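PDB 2IKK: uncharacterized HTH-type transcriptional regulator YurK from Bacillus subtilis, which probably binds DNA as a GntR-family transcription factor, the part described here being its C-terminal UTRA domain, the probable effector-sensing half of the protein. Local coordinates for residues Lys44-Lys49 with Ile152-Phe157; Val59-Ile64 with Thr89-Gly94; Pro85-Phe90 with His98-Gln103. All coordinates share one frame; numbering follows the deposited sequence.

All three contacts belong to the UTRA domain. Contacts 1 and 2 lay a helix and a loop on its large antiparallel sheet, while contact 3 packs that loop's turn on helix 97-105. Contact 1 sets helix 44-50 over one face, by strand 150-160, and mixes apolar touches with a lysine whose charge is met by neighbouring strand 136-146. Contacts 2 and 3, centres about 10 Å apart, lie around the other face: they share T89 and F90, meet where V59 packs on I87, and both reach one sulfate, through R63 and H98. Contact 2 is the most buried; contact 3 lies farthest from the chain's centre. Y153, next to C154 in sequence, points to the opposite face and meets H98 of contact 3 there.

Contact 1: residues Lys44-Lys49 with Ile152-Phe157; sequences KPIAEK and IYCSLF
K49 and C154 mark the nearest approach of the two backbones, with CA atoms 7.2 Å apart. The axis of helix segment 44-49 passes 9.1 Å from that of strand 152-157, and their N-to-C directions differ by 136°, so the helix lies obliquely over the strand and runs broadly against it. No hydrogen bond joins the segments; the evidence for the contact is a small cluster of side chains around C154, whose CB points at the helix. There I46 meets it from one helix turn earlier, CD1 lying 3.7 Å from C154 SG, an apolar touch by the end of the longer isoleucine branch. K49 adds its last methylene, CE lying 3.6 Å from C154 SG. To get there the lysine chain leaves the staggered positions at its first torsion (chi1 -112°) and bends at each of the next three, folding back over the cysteine instead of extending. The separation of 3.0 Å between K49 NZ and C154 CB is too short for comfortable packing and is best treated as doubtful. The ammonium itself is held elsewhere, in a salt bridge to D141 and a weak hydrogen bond to T143, both on strand 136-146. With an alanine at K49 the CE packing on C154 SG would be gone, and D141 would probably be left without this positive partner. Around the contact, C154 pairs through its backbone with H78 of strand 71-80, which I46 also touches, while S155 pairs with K142 of strand 136-146. Helix 44-50 thus rests on strand 150-160 between those two neighbours, and on the sheet's far side Y153 meets the H98 ring of helix 97-105 with planes at about 90°.

Contact 2: residues Val59-Ile64 with Thr89-Gly94; sequences VELKRI and TFIADG. With SO4 (sulfate ion), chain C.
I91 presents two branches to strand 59-64 because its chi1 of -66° sets CG1 beside the backbone N and CG2 opposite that N, and the extended second torsion carries CD1 outward. CD1 meets V59 CG1 tip to tip at 3.8 Å. The other branch serves L61: I91 CG2 lies 3.7 Å from L61 CD1, the two side chains sliding past each other in opposite directions. These apolar touches, with no direct hydrogen bond, are what joins the strand to the loop; M97 and H37 pack on I91 as well.

Farther along the strand, R63 bends at chi3 (-61°) and turns the edge of its guanidinium toward a sulfate. NH1 donates to sulfate O1 at 2.7 Å, and NH2 to sulfate O3 at 3.1 Å, each with an N-H...O angle of 160°; a weaker bond from NH2 also reaches O1. NH1 holds a water too, in the guanidinium plane at 2.8 Å, and this water makes a weak bond to A92 O, a thin polar link between the segments. E75 completes the setting with a salt bridge to NH2, and so probably steadies the group's rotation. The sulfate probably came from the crystallisation liquor, yet R63 together with M97 N and H98 at the start of helix 97-105 grips it, consistent with an anion subsite in the effector pocket of a UTRA domain.

Contact 3: residues Pro85-Phe90 with His98-Gln103; sequences PGIDTF and HDILKQ. With SO4 (sulfate ion), chain C.
Apolar contacts centre on I100, whose side chain is directed at the turn 87-90 and crosses F90 obliquely. I100 CD1 lies 3.8 Å from F90 CB, while I100 CG2 is also 3.8 Å from F90 CD2, so the longer branch meets the root of the phenylalanine and CG2 the near part of its ring. I87 fills the neighbouring place: with CG1 set opposite the backbone N (chi1 -172°), its extended chain puts CD1 3.8 Å from L101 CD2, and its CG1 meets I100 CG2 more loosely at 4.0 Å. In the UTRA fold seen here, this packs a 3-10 turn of the connection following strand 71-80 against helix 97-105, and V59 of strand 57-66 touches I87 from the sheet.

Hydrogen bonds within the turn shape it. G86 O accepts twice from T89: from OG1 at 2.7 Å, in the carbonyl plane, and from the backbone N. The same T89 OG1 sits over the centre of one F90 ring face.

Hydrogen bonds to the sulfate gather at the helix start, where one of its oxygens, O4, accepts from H98 N at 2.9 Å and from H98 ND1 at 2.7 Å, the latter in the imidazole plane. M97 N and R63 are further donors to this anion.

Contact 1: residues Lys44-Lys49 with Ile152-Phe157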
loop_
_atom_site.group_PDB
_atom_site.type_symbol
_atom_site.label_atom_id
_atom_site.label_comp_id
_atom_site.label_asym_id
_atom_site.label_seq_id
_atom_site.Cartn_x
_atom_site.Cartn_y
_atom_site.Cartn_z
ATOM N N LYS A 44 13.524 12.515 -17.927
ATOM C CA LYS A 44 12.242 12.306 -18.646
ATOM C C LYS A 44 11.077 11.996 -17.714
ATOM O O LYS A 44 10.024 12.650 -17.810
ATOM C CB LYS A 44 12.347 11.282 -19.794
ATOM C CG LYS A 44 13.213 11.794 -20.983
ATOM C CD LYS A 44 13.238 10.858 -22.177
ATOM C CE LYS A 44 13.844 11.554 -23.452
ATOM N NZ LYS A 44 14.018 10.559 -24.632
ATOM N N PRO A 45 11.231 10.999 -16.825
ATOM C CA PRO A 45 10.134 10.726 -15.907
ATOM C C PRO A 45 9.799 11.861 -14.975
ATOM O O PRO A 45 8.622 12.079 -14.640
ATOM C CB PRO A 45 10.645 9.533 -15.059
ATOM C CG PRO A 45 11.994 9.262 -15.468
ATOM C CD PRO A 45 12.357 10.045 -16.673
ATOM N N ILE A 46 10.797 12.578 -14.514
ATOM C CA ILE A 46 10.503 13.723 -13.609
ATOM C C ILE A 46 9.804 14.832 -14.438
ATOM O O ILE A 46 8.809 15.434 -13.970
ATOM C CB ILE A 46 11.778 14.258 -12.961
ATOM C CG1 ILE A 46 12.349 13.235 -11.941
ATOM C CG2 ILE A 46 11.556 15.687 -12.237
ATOM C CD1 ILE A 46 11.333 12.717 -10.934
ATOM N N ALA A 47 10.328 15.147 -15.618
ATOM C CA ALA A 47 9.621 16.176 -16.413
ATOM C C ALA A 47 8.186 15.791 -16.806
ATOM O O ALA A 47 7.276 16.654 -16.850
ATOM C CB ALA A 47 10.446 16.613 -17.674
ATOM N N GLU A 48 7.957 14.508 -17.040
ATOM C CA GLU A 48 6.629 13.983 -17.352
ATOM C C GLU A 48 5.671 14.134 -16.176
ATOM O O GLU A 48 4.555 14.656 -16.349
ATOM C CB GLU A 48 6.685 12.511 -17.814
ATOM C CG GLU A 48 6.929 12.404 -19.321
ATOM C CD GLU A 48 6.825 10.956 -19.902
ATOM O OE1 GLU A 48 6.016 10.149 -19.334
ATOM O OE2 GLU A 48 7.545 10.668 -20.918
ATOM N N LYS A 49 6.132 13.774 -14.985
ATOM C CA LYS A 49 5.324 13.938 -13.782
ATOM C C LYS A 49 4.984 15.424 -13.491
ATOM O O LYS A 49 3.832 15.747 -13.043
ATOM C CB LYS A 49 6.090 13.399 -12.539
ATOM C CG LYS A 49 5.456 12.154 -11.939
ATOM C CD LYS A 49 6.436 11.060 -11.628
ATOM C CE LYS A 49 7.421 11.390 -10.545
ATOM N NZ LYS A 49 6.743 11.406 -9.176
ATOM N N ILE A 152 2.930 20.176 -8.506
ATOM C CA ILE A 152 3.804 21.095 -7.787
ATOM C C ILE A 152 5.120 20.486 -7.321
ATOM O O ILE A 152 6.131 21.185 -7.302
ATOM C CB ILE A 152 3.157 21.808 -6.614
ATOM C CG1 ILE A 152 2.431 20.829 -5.642
ATOM C CG2 ILE A 152 2.153 22.907 -7.196
ATOM C CD1 ILE A 152 2.119 21.518 -4.279
ATOM N N TYR A 153 5.095 19.210 -6.980
ATOM C CA TYR A 153 6.342 18.510 -6.713
ATOM C C TYR A 153 6.137 16.999 -6.805
ATOM O O TYR A 153 4.976 16.480 -6.828
ATOM C CB TYR A 153 6.903 18.914 -5.367
ATOM C CG TYR A 153 6.028 18.478 -4.172
ATOM C CD1 TYR A 153 6.115 17.202 -3.657
ATOM C CD2 TYR A 153 5.180 19.395 -3.515
ATOM C CE1 TYR A 153 5.355 16.780 -2.552
ATOM C CE2 TYR A 153 4.447 19.031 -2.407
ATOM C CZ TYR A 153 4.489 17.678 -1.947
ATOM O OH TYR A 153 3.755 17.214 -0.888
ATOM N N CYS A 154 7.239 16.243 -6.914
ATOM C CA CYS A 154 7.023 14.795 -6.887
ATOM C C CYS A 154 8.019 14.162 -5.942
ATOM O O CYS A 154 9.103 14.704 -5.795
ATOM C CB CYS A 154 7.083 14.215 -8.304
ATOM S SG CYS A 154 8.581 14.548 -9.263
ATOM N N SER A 155 7.690 13.013 -5.346
ATOM C CA SER A 155 8.540 12.473 -4.277
ATOM C C SER A 155 8.621 10.989 -4.523
ATOM O O SER A 155 7.683 10.374 -5.024
ATOM C CB SER A 155 7.894 12.777 -2.896
ATOM O OG SER A 155 7.840 14.178 -2.405
ATOM N N LEU A 156 9.741 10.388 -4.165
ATOM C CA LEU A 156 9.841 8.932 -4.152
ATOM C C LEU A 156 10.346 8.668 -2.741
ATOM O O LEU A 156 11.316 9.293 -2.307
ATOM C CB LEU A 156 10.861 8.515 -5.125
ATOM C CG LEU A 156 10.602 7.441 -6.162
ATOM C CD1 LEU A 156 9.320 7.610 -7.019
ATOM C CD2 LEU A 156 11.889 7.389 -7.016
ATOM N N PHE A 157 9.560 7.912 -2.019
ATOM C CA PHE A 157 9.900 7.470 -0.661
ATOM C C PHE A 157 10.253 5.989 -0.731
ATOM O O PHE A 157 9.486 5.196 -1.316
ATOM C CB PHE A 157 8.730 7.670 0.308
ATOM C CG PHE A 157 8.170 9.090 0.382
ATOM C CD1 PHE A 157 8.716 10.022 1.267
ATOM C CD2 PHE A 157 7.072 9.467 -0.388
ATOM C CE1 PHE A 157 8.182 11.304 1.359
ATOM C CE2 PHE A 157 6.546 10.809 -0.308
ATOM C CZ PHE A 157 7.089 11.671 0.582
#

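Contact 2: residues Val59-Ile64 with Thr89-Gly94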
loop_
_atom_site.group_PDB
_atom_site.type_symbol
_atom_site.label_atom_id
_atom_site.label_comp_id
_atom_site.label_asym_id
_atom_site.label_seq_id
_atom_site.Cartn_x
_atom_site.Cartn_y
_atom_site.Cartn_z
ATOM N N VAL A 59 15.022 21.253 -8.236
ATOM C CA VAL A 59 15.817 21.067 -7.036
ATOM C C VAL A 59 15.594 19.604 -6.606
ATOM O O VAL A 59 14.447 19.204 -6.426
ATOM C CB VAL A 59 15.336 22.014 -5.906
ATOM C CG1 VAL A 59 16.027 21.709 -4.634
ATOM C CG2 VAL A 59 15.601 23.448 -6.338
ATOM N N GLU A 60 16.677 18.818 -6.476
ATOM C CA GLU A 60 16.581 17.401 -6.006
ATOM C C GLU A 60 16.905 17.346 -4.536
ATOM O O GLU A 60 18.056 17.528 -4.152
ATOM C CB GLU A 60 17.507 16.513 -6.847
ATOM C CG GLU A 60 17.403 15.007 -6.460
ATOM C CD GLU A 60 18.135 14.128 -7.444
ATOM O OE1 GLU A 60 19.358 14.136 -7.312
ATOM O OE2 GLU A 60 17.523 13.541 -8.382
ATOM N N LEU A 61 15.882 17.218 -3.702
ATOM C CA LEU A 61 16.073 17.290 -2.303
ATOM C C LEU A 61 16.077 15.849 -1.822
ATOM O O LEU A 61 15.104 15.121 -2.006
ATOM C CB LEU A 61 14.914 18.052 -1.666
ATOM C CG LEU A 61 14.756 17.895 -0.149
ATOM C CD1 LEU A 61 15.942 18.537 0.500
ATOM C CD2 LEU A 61 13.474 18.447 0.451
ATOM N N LYS A 62 17.155 15.472 -1.153
ATOM C CA LYS A 62 17.261 14.129 -0.499
ATOM C C LYS A 62 17.248 14.242 1.039
ATOM O O LYS A 62 17.980 15.037 1.664
ATOM C CB LYS A 62 18.505 13.386 -0.979
ATOM C CG LYS A 62 18.484 13.187 -2.471
ATOM C CD LYS A 62 19.692 12.356 -2.939
ATOM C CE LYS A 62 19.529 11.909 -4.392
ATOM N NZ LYS A 62 20.889 11.453 -4.852
ATOM N N ARG A 63 16.337 13.500 1.648
ATOM C CA ARG A 63 16.235 13.510 3.077
ATOM C C ARG A 63 16.070 12.104 3.638
ATOM O O ARG A 63 15.531 11.261 2.982
ATOM C CB ARG A 63 15.051 14.339 3.504
ATOM C CG ARG A 63 15.172 15.870 3.076
ATOM C CD ARG A 63 14.079 16.800 3.727
ATOM N NE ARG A 63 12.720 16.405 3.347
ATOM C CZ ARG A 63 11.582 17.018 3.732
ATOM N NH1 ARG A 63 11.587 18.113 4.512
ATOM N NH2 ARG A 63 10.394 16.542 3.316
ATOM N N ILE A 64 16.461 11.922 4.889
ATOM C CA ILE A 64 16.208 10.632 5.576
ATOM C C ILE A 64 15.350 10.924 6.746
ATOM O O ILE A 64 15.600 11.890 7.472
ATOM C CB ILE A 64 17.525 9.944 6.022
ATOM C CG1 ILE A 64 18.407 9.740 4.805
ATOM C CG2 ILE A 64 17.264 8.475 6.544
ATOM C CD1 ILE A 64 19.840 9.217 5.118
ATOM N N THR A 89 17.026 27.805 -1.588
ATOM C CA THR A 89 17.646 28.679 -0.594
ATOM C C THR A 89 16.956 28.539 0.769
ATOM O O THR A 89 17.525 28.968 1.780
ATOM C CB THR A 89 17.705 30.167 -1.085
ATOM O OG1 THR A 89 16.372 30.701 -1.071
ATOM C CG2 THR A 89 18.280 30.268 -2.503
ATOM N N PHE A 90 15.754 27.936 0.801
ATOM C CA PHE A 90 15.029 27.699 2.048
ATOM C C PHE A 90 15.320 26.354 2.705
ATOM O O PHE A 90 14.830 26.108 3.810
ATOM C CB PHE A 90 13.500 27.874 1.838
ATOM C CG PHE A 90 13.137 29.228 1.283
ATOM C CD1 PHE A 90 13.259 30.401 2.088
ATOM C CD2 PHE A 90 12.754 29.363 -0.041
ATOM C CE1 PHE A 90 12.976 31.672 1.555
ATOM C CE2 PHE A 90 12.452 30.633 -0.598
ATOM C CZ PHE A 90 12.609 31.805 0.218
ATOM N N ILE A 91 16.098 25.503 2.024
ATOM C CA ILE A 91 16.262 24.108 2.458
ATOM C C ILE A 91 17.288 24.043 3.614
ATOM O O ILE A 91 18.430 24.492 3.465
ATOM C CB ILE A 91 16.680 23.208 1.289
ATOM C CG1 ILE A 91 15.533 23.153 0.307
ATOM C CG2 ILE A 91 17.144 21.802 1.861
ATOM C CD1 ILE A 91 15.905 22.429 -0.953
ATOM N N ALA A 92 16.869 23.446 4.722
ATOM C CA ALA A 92 17.767 23.220 5.876
ATOM C C ALA A 92 17.197 22.120 6.726
ATOM O O ALA A 92 16.019 21.846 6.677
ATOM C CB ALA A 92 17.861 24.513 6.700
ATOM N N ASP A 93 18.006 21.487 7.567
ATOM C CA ASP A 93 17.409 20.549 8.545
ATOM C C ASP A 93 16.268 21.162 9.334
ATOM O O ASP A 93 16.388 22.308 9.808
ATOM C CB ASP A 93 18.486 20.003 9.529
ATOM C CG ASP A 93 19.450 19.047 8.855
ATOM O OD1 ASP A 93 19.151 18.524 7.761
ATOM O OD2 ASP A 93 20.551 18.819 9.398
ATOM N N GLY A 94 15.174 20.409 9.486
ATOM C CA GLY A 94 14.033 20.846 10.328
ATOM C C GLY A 94 12.995 21.674 9.565
ATOM O O GLY A 94 11.903 21.969 10.090
HETATM S S SO4 C . 7.688 18.538 4.947
HETATM O O1 SO4 C . 9.024 19.072 4.692
HETATM O O2 SO4 C . 7.435 18.442 6.388
HETATM O O3 SO4 C . 7.561 17.248 4.321
HETATM O O4 SO4 C . 6.631 19.452 4.438
HETATM O O HOH W 1 13.596 19.611 5.691
#

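Contact 3: residues Pro85-Phe90 with His98-Gln103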
loop_
_atom_site.group_PDB
_atom_site.type_symbol
_atom_site.label_atom_id
_atom_site.label_comp_id
_atom_site.label_asym_id
_atom_site.label_seq_id
_atom_site.Cartn_x
_atom_site.Cartn_y
_atom_site.Cartn_z
ATOM N N PRO A 85 10.824 29.732 -7.915
ATOM C CA PRO A 85 12.187 30.223 -8.076
ATOM C C PRO A 85 12.923 30.453 -6.699
ATOM O O PRO A 85 12.312 30.917 -5.743
ATOM C CB PRO A 85 11.993 31.530 -8.899
ATOM C CG PRO A 85 10.563 31.944 -8.602
ATOM C CD PRO A 85 9.808 30.626 -8.489
ATOM N N GLY A 86 14.195 30.036 -6.617
ATOM C CA GLY A 86 14.970 30.153 -5.395
ATOM C C GLY A 86 14.579 29.231 -4.231
ATOM O O GLY A 86 15.005 29.458 -3.104
ATOM N N ILE A 87 13.798 28.184 -4.491
ATOM C CA ILE A 87 13.247 27.356 -3.363
ATOM C C ILE A 87 14.385 26.591 -2.650
ATOM O O ILE A 87 14.349 26.340 -1.439
ATOM C CB ILE A 87 12.109 26.389 -3.806
ATOM C CG1 ILE A 87 11.455 25.722 -2.556
ATOM C CG2 ILE A 87 12.668 25.374 -4.855
ATOM C CD1 ILE A 87 9.997 25.217 -2.833
ATOM N N ASP A 88 15.447 26.292 -3.361
ATOM C CA ASP A 88 16.626 25.680 -2.720
ATOM C C ASP A 88 17.222 26.488 -1.547
ATOM O O ASP A 88 17.906 25.935 -0.656
ATOM C CB ASP A 88 17.737 25.413 -3.737
ATOM C CG ASP A 88 18.090 26.629 -4.562
ATOM O OD1 ASP A 88 17.181 27.289 -5.112
ATOM O OD2 ASP A 88 19.289 26.936 -4.666
ATOM N N THR A 89 17.026 27.805 -1.588
ATOM C CA THR A 89 17.646 28.679 -0.594
ATOM C C THR A 89 16.956 28.539 0.769
ATOM O O THR A 89 17.525 28.968 1.780
ATOM C CB THR A 89 17.705 30.167 -1.085
ATOM O OG1 THR A 89 16.372 30.701 -1.071
ATOM C CG2 THR A 89 18.280 30.268 -2.503
ATOM N N PHE A 90 15.754 27.936 0.801
ATOM C CA PHE A 90 15.029 27.699 2.048
ATOM C C PHE A 90 15.320 26.354 2.705
ATOM O O PHE A 90 14.830 26.108 3.810
ATOM C CB PHE A 90 13.500 27.874 1.838
ATOM C CG PHE A 90 13.137 29.228 1.283
ATOM C CD1 PHE A 90 13.259 30.401 2.088
ATOM C CD2 PHE A 90 12.754 29.363 -0.041
ATOM C CE1 PHE A 90 12.976 31.672 1.555
ATOM C CE2 PHE A 90 12.452 30.633 -0.598
ATOM C CZ PHE A 90 12.609 31.805 0.218
ATOM N N HIS A 98 6.373 22.092 3.243
ATOM C CA HIS A 98 4.991 22.546 3.059
ATOM C C HIS A 98 4.810 23.953 3.578
ATOM O O HIS A 98 4.195 24.801 2.913
ATOM C CB HIS A 98 4.022 21.579 3.675
ATOM C CG HIS A 98 3.736 20.422 2.780
ATOM N ND1 HIS A 98 4.642 19.398 2.593
ATOM C CD2 HIS A 98 2.690 20.148 1.972
ATOM C CE1 HIS A 98 4.159 18.535 1.717
ATOM N NE2 HIS A 98 2.985 18.979 1.303
ATOM N N ASP A 99 5.460 24.245 4.705
ATOM C CA ASP A 99 5.531 25.632 5.206
ATOM C C ASP A 99 6.168 26.647 4.247
ATOM O O ASP A 99 5.652 27.760 4.094
ATOM C CB ASP A 99 6.291 25.633 6.536
ATOM C CG ASP A 99 5.403 25.325 7.702
ATOM O OD1 ASP A 99 4.190 25.024 7.483
ATOM O OD2 ASP A 99 5.924 25.396 8.844
ATOM N N ILE A 100 7.256 26.242 3.568
ATOM C CA ILE A 100 7.965 27.088 2.598
ATOM C C ILE A 100 7.026 27.330 1.428
ATOM O O ILE A 100 6.809 28.455 1.032
ATOM C CB ILE A 100 9.294 26.399 2.109
ATOM C CG1 ILE A 100 10.305 26.389 3.263
ATOM C CG2 ILE A 100 9.895 27.060 0.873
ATOM C CD1 ILE A 100 10.451 27.758 4.061
ATOM N N LEU A 101 6.411 26.290 0.911
ATOM C CA LEU A 101 5.514 26.472 -0.221
ATOM C C LEU A 101 4.386 27.436 0.125
ATOM O O LEU A 101 4.078 28.339 -0.645
ATOM C CB LEU A 101 4.895 25.125 -0.652
ATOM C CG LEU A 101 5.887 24.177 -1.386
ATOM C CD1 LEU A 101 5.268 22.734 -1.424
ATOM C CD2 LEU A 101 6.218 24.625 -2.745
ATOM N N LYS A 102 3.783 27.240 1.280
ATOM C CA LYS A 102 2.714 28.103 1.773
ATOM C C LYS A 102 3.125 29.556 2.016
ATOM O O LYS A 102 2.514 30.497 1.438
ATOM C CB LYS A 102 2.086 27.487 2.991
ATOM C CG LYS A 102 0.836 28.237 3.432
ATOM C CD LYS A 102 -0.129 27.279 3.993
ATOM C CE LYS A 102 -1.318 28.024 4.567
ATOM N NZ LYS A 102 -1.824 27.245 5.733
ATOM N N GLN A 103 4.155 29.766 2.843
ATOM C CA GLN A 103 4.554 31.171 3.120
ATOM C C GLN A 103 5.310 31.881 1.989
ATOM O O GLN A 103 5.099 33.080 1.723
ATOM C CB GLN A 103 5.288 31.286 4.491
ATOM C CG GLN A 103 4.478 31.870 5.671
ATOM C CD GLN A 103 2.942 31.639 5.600
ATOM O OE1 GLN A 103 2.156 32.579 5.361
ATOM N NE2 GLN A 103 2.526 30.401 5.788
HETATM S S SO4 C . 7.688 18.538 4.947
HETATM O O1 SO4 C . 9.024 19.072 4.692
HETATM O O2 SO4 C . 7.435 18.442 6.388
HETATM O O3 SO4 C . 7.561 17.248 4.321
HETATM O O4 SO4 C . 6.631 19.452 4.438
#